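Local coordinates for protein NS6 protease (Murine norovirus 1, PDB 4ASH) that probably cleaves the viral replicase polyprotein into its mature parts as a trypsin-like cysteine protease, at residues V83-R91 / T136-Y147. The protein carries 1 engineered substitution. Numbering follows the deposited sequence.
Sequences VVASVLVKR and TIPGDAGCPYVY. Engineered in segment 136-147: Ala141 (natural residue Cys).
The loop that, as in other chymotrypsin-like cysteine proteases, probably carries the nucleophile position, here the engineered Ala141 in place of cysteine, is tied to the end of strand 84-90, with which the same chain pairs a few residues later, through Arg91 and Asp140. Arg91 presents NE and NH2 side-on to the carboxylate: NE meets OD1 of Asp140 at 2.9 Å and NH2 meets OD2 of Asp140 at 2.8 Å, each through a syn lone pair, with the two planes only 3° apart. Ile137 CD1 lies over one guanidinium face, 3.5 Å from NE of Arg91. The backbone N of Ile137 reaches OD2 of Asp140 from above the carboxylate plane, while a water lies 2.7 Å from both OD1 of Asp140 and Lys90 O and can bridge them.

Beyond the turn from Asp140 to Cys143 the chain enters an antiparallel pairing with strand 84-90. Ser86 and Val146 exchange both backbone bonds, and Leu88 N donates to Pro144 O. Cys143 SG accepts a nearly straight N-H...S hydrogen bond from Lys90 N at 3.6 Å. On one sheet face Val87 CG2 sits over the Tyr145 ring, 3.6 Å from its centroid, as a CH-pi contact; the hydroxyl of Tyr145 bonds His159. The side-on grip of Arg91, with Ile137 N on OD2 of Asp140, fixes the carboxylate's rotation, probably stabilises its ionised form, and holds the loop before Ala141 against the sheet.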
loop_
_atom_site.group_PDB
_atom_site.type_symbol
_atom_site.label_atom_id
_atom_site.label_comp_id
_atom_site.label_asym_id
_atom_site.label_seq_id
_atom_site.Cartn_x
_atom_site.Cartn_y
_atom_site.Cartn_z
ATOM N N VAL A 83 11.662 11.519 1.767
ATOM C CA VAL A 83 10.282 11.979 1.860
ATOM C C VAL A 83 9.664 11.490 3.167
ATOM O O VAL A 83 9.810 10.321 3.527
ATOM C CB VAL A 83 9.451 11.471 0.665
ATOM C CG1 VAL A 83 7.951 11.642 0.923
ATOM C CG2 VAL A 83 9.881 12.174 -0.623
ATOM N N VAL A 84 9.001 12.393 3.891
ATOM C CA VAL A 84 8.233 12.011 5.070
ATOM C C VAL A 84 6.816 11.690 4.626
ATOM O O VAL A 84 6.042 12.581 4.267
ATOM C CB VAL A 84 8.201 13.117 6.143
ATOM C CG1 VAL A 84 7.146 12.787 7.210
ATOM C CG2 VAL A 84 9.584 13.302 6.775
ATOM N N ALA A 85 6.496 10.403 4.618
ATOM C CA ALA A 85 5.206 9.942 4.159
ATOM C C ALA A 85 4.330 9.627 5.357
ATOM O O ALA A 85 4.751 9.756 6.503
ATOM C CB ALA A 85 5.365 8.707 3.276
ATOM N N SER A 86 3.104 9.200 5.079
ATOM C CA SER A 86 2.172 8.835 6.131
ATOM C C SER A 86 1.555 7.480 5.816
ATOM O O SER A 86 1.044 7.276 4.714
ATOM C CB SER A 86 1.081 9.902 6.235
ATOM O OG SER A 86 0.109 9.553 7.196
ATOM N N VAL A 87 1.605 6.553 6.772
ATOM C CA VAL A 87 0.914 5.285 6.618
ATOM C C VAL A 87 -0.486 5.482 7.182
ATOM O O VAL A 87 -0.641 5.791 8.366
ATOM C CB VAL A 87 1.582 4.128 7.374
ATOM C CG1 VAL A 87 0.961 2.820 6.939
ATOM C CG2 VAL A 87 3.084 4.094 7.097
ATOM N N LEU A 88 -1.495 5.328 6.333
ATOM C CA LEU A 88 -2.881 5.492 6.765
ATOM C C LEU A 88 -3.378 4.172 7.330
ATOM O O LEU A 88 -4.022 3.384 6.643
ATOM C CB LEU A 88 -3.752 5.922 5.591
ATOM C CG LEU A 88 -3.294 7.147 4.796
ATOM C CD1 LEU A 88 -4.351 7.517 3.736
ATOM C CD2 LEU A 88 -3.011 8.326 5.704
ATOM N N VAL A 89 -3.026 3.903 8.583
ATOM C CA VAL A 89 -3.442 2.657 9.224
ATOM C C VAL A 89 -4.865 2.759 9.742
ATOM O O VAL A 89 -5.177 3.644 10.537
ATOM C CB VAL A 89 -2.544 2.307 10.411
ATOM C CG1 VAL A 89 -3.096 1.105 11.153
ATOM C CG2 VAL A 89 -1.129 2.024 9.937
ATOM N N LYS A 90 -5.723 1.856 9.293
ATOM C CA LYS A 90 -7.000 1.656 9.992
ATOM C C LYS A 90 -6.904 0.412 10.832
ATOM O O LYS A 90 -6.271 -0.558 10.431
ATOM C CB LYS A 90 -8.147 1.470 9.008
ATOM C CG LYS A 90 -8.750 2.754 8.500
ATOM C CD LYS A 90 -10.113 2.464 7.872
ATOM C CE LYS A 90 -10.764 3.731 7.370
ATOM N NZ LYS A 90 -12.009 3.409 6.612
ATOM N N ARG A 91 -7.565 0.432 11.992
ATOM C CA ARG A 91 -7.712 -0.760 12.812
ATOM C C ARG A 91 -9.147 -1.250 12.670
ATOM O O ARG A 91 -10.008 -0.505 12.211
ATOM C CB ARG A 91 -7.374 -0.439 14.261
ATOM C CG ARG A 91 -5.904 -0.028 14.481
ATOM C CD ARG A 91 -4.973 -1.237 14.513
ATOM N NE ARG A 91 -3.603 -0.950 14.057
ATOM C CZ ARG A 91 -2.654 -0.358 14.779
ATOM N NH1 ARG A 91 -2.899 0.061 16.014
ATOM N NH2 ARG A 91 -1.444 -0.165 14.248
ATOM N N THR A 136 3.039 -0.080 13.564
ATOM C CA THR A 136 2.190 -1.022 12.849
ATOM C C THR A 136 2.170 -2.347 13.592
ATOM O O THR A 136 3.106 -2.676 14.348
ATOM C CB THR A 136 2.647 -1.245 11.392
ATOM O OG1 THR A 136 4.002 -1.717 11.379
ATOM C CG2 THR A 136 2.558 0.055 10.600
ATOM N N ILE A 137 1.083 -3.087 13.407
ATOM C CA ILE A 137 0.898 -4.374 14.054
ATOM C C ILE A 137 0.399 -5.417 13.067
ATOM O O ILE A 137 -0.065 -5.076 11.982
ATOM C CB ILE A 137 -0.122 -4.268 15.201
ATOM C CG1 ILE A 137 -1.497 -3.874 14.650
ATOM C CG2 ILE A 137 0.356 -3.277 16.248
ATOM C CD1 ILE A 137 -2.595 -3.849 15.713
ATOM N N PRO A 138 0.481 -6.705 13.441
ATOM C CA PRO A 138 -0.141 -7.724 12.590
ATOM C C PRO A 138 -1.593 -7.373 12.328
ATOM O O PRO A 138 -2.367 -7.125 13.269
ATOM C CB PRO A 138 -0.050 -8.985 13.443
ATOM C CG PRO A 138 1.181 -8.776 14.241
ATOM C CD PRO A 138 1.195 -7.308 14.581
ATOM N N GLY A 139 -1.958 -7.343 11.055
ATOM C CA GLY A 139 -3.303 -7.000 10.646
ATOM C C GLY A 139 -3.326 -5.722 9.826
ATOM O O GLY A 139 -4.315 -5.462 9.145
ATOM N N ASP A 140 -2.245 -4.940 9.895
ATOM C CA ASP A 140 -2.179 -3.633 9.233
ATOM C C ASP A 140 -1.796 -3.713 7.759
ATOM O O ASP A 140 -1.943 -2.717 7.046
ATOM C CB ASP A 140 -1.179 -2.691 9.909
ATOM C CG ASP A 140 -1.616 -2.215 11.283
ATOM O OD1 ASP A 140 -2.801 -2.373 11.669
ATOM O OD2 ASP A 140 -0.749 -1.645 11.966
ATOM N N ALA A 141 -1.308 -4.861 7.293
ATOM C CA ALA A 141 -0.849 -4.956 5.898
ATOM C C ALA A 141 -1.946 -4.580 4.903
ATOM O O ALA A 141 -3.111 -4.958 5.056
ATOM C CB ALA A 141 -0.302 -6.336 5.585
ATOM N N GLY A 142 -1.538 -3.851 3.870
ATOM C CA GLY A 142 -2.454 -3.363 2.856
ATOM C C GLY A 142 -2.775 -1.889 2.971
ATOM O O GLY A 142 -3.245 -1.286 2.004
ATOM N N CYS A 143 -2.578 -1.302 4.147
ATOM C CA CYS A 143 -2.826 0.125 4.328
ATOM C C CYS A 143 -1.856 0.953 3.478
ATOM O O CYS A 143 -0.675 0.588 3.313
ATOM C CB CYS A 143 -2.757 0.520 5.802
ATOM S SG CYS A 143 -4.147 -0.147 6.782
ATOM N N PRO A 144 -2.344 2.051 2.896
ATOM C CA PRO A 144 -1.509 2.814 1.959
ATOM C C PRO A 144 -0.469 3.726 2.614
ATOM O O PRO A 144 -0.664 4.237 3.711
ATOM C CB PRO A 144 -2.547 3.667 1.218
ATOM C CG PRO A 144 -3.560 3.963 2.306
ATOM C CD PRO A 144 -3.687 2.646 3.047
ATOM N N TYR A 145 0.627 3.949 1.892
ATOM C CA TYR A 145 1.592 4.977 2.235
ATOM C C TYR A 145 1.344 6.135 1.297
ATOM O O TYR A 145 1.332 5.939 0.081
ATOM C CB TYR A 145 3.009 4.469 1.971
ATOM C CG TYR A 145 3.569 3.524 3.013
ATOM C CD1 TYR A 145 2.879 2.376 3.391
ATOM C CD2 TYR A 145 4.799 3.774 3.604
ATOM C CE1 TYR A 145 3.396 1.500 4.340
ATOM C CE2 TYR A 145 5.330 2.907 4.558
ATOM C CZ TYR A 145 4.626 1.773 4.918
ATOM O OH TYR A 145 5.142 0.904 5.864
ATOM N N VAL A 146 1.150 7.330 1.841
ATOM C CA VAL A 146 0.852 8.498 1.018
ATOM C C VAL A 146 1.750 9.668 1.405
ATOM O O VAL A 146 2.325 9.692 2.484
ATOM C CB VAL A 146 -0.635 8.935 1.148
ATOM C CG1 VAL A 146 -1.571 7.799 0.745
ATOM C CG2 VAL A 146 -0.948 9.397 2.569
ATOM N N TYR A 147 1.882 10.641 0.517
ATOM C CA TYR A 147 2.545 11.883 0.899
ATOM C C TYR A 147 2.018 13.033 0.063
ATOM O O TYR A 147 1.401 12.818 -0.982
ATOM C CB TYR A 147 4.075 11.781 0.806
ATOM C CG TYR A 147 4.655 11.856 -0.588
ATOM C CD1 TYR A 147 4.558 10.784 -1.466
ATOM C CD2 TYR A 147 5.317 13.000 -1.023
ATOM C CE1 TYR A 147 5.107 10.848 -2.740
ATOM C CE2 TYR A 147 5.868 13.072 -2.295
ATOM C CZ TYR A 147 5.752 11.994 -3.149
ATOM O OH TYR A 147 6.299 12.063 -4.416
HETATM O O HOH W 1 -5.435 -2.988 11.186
#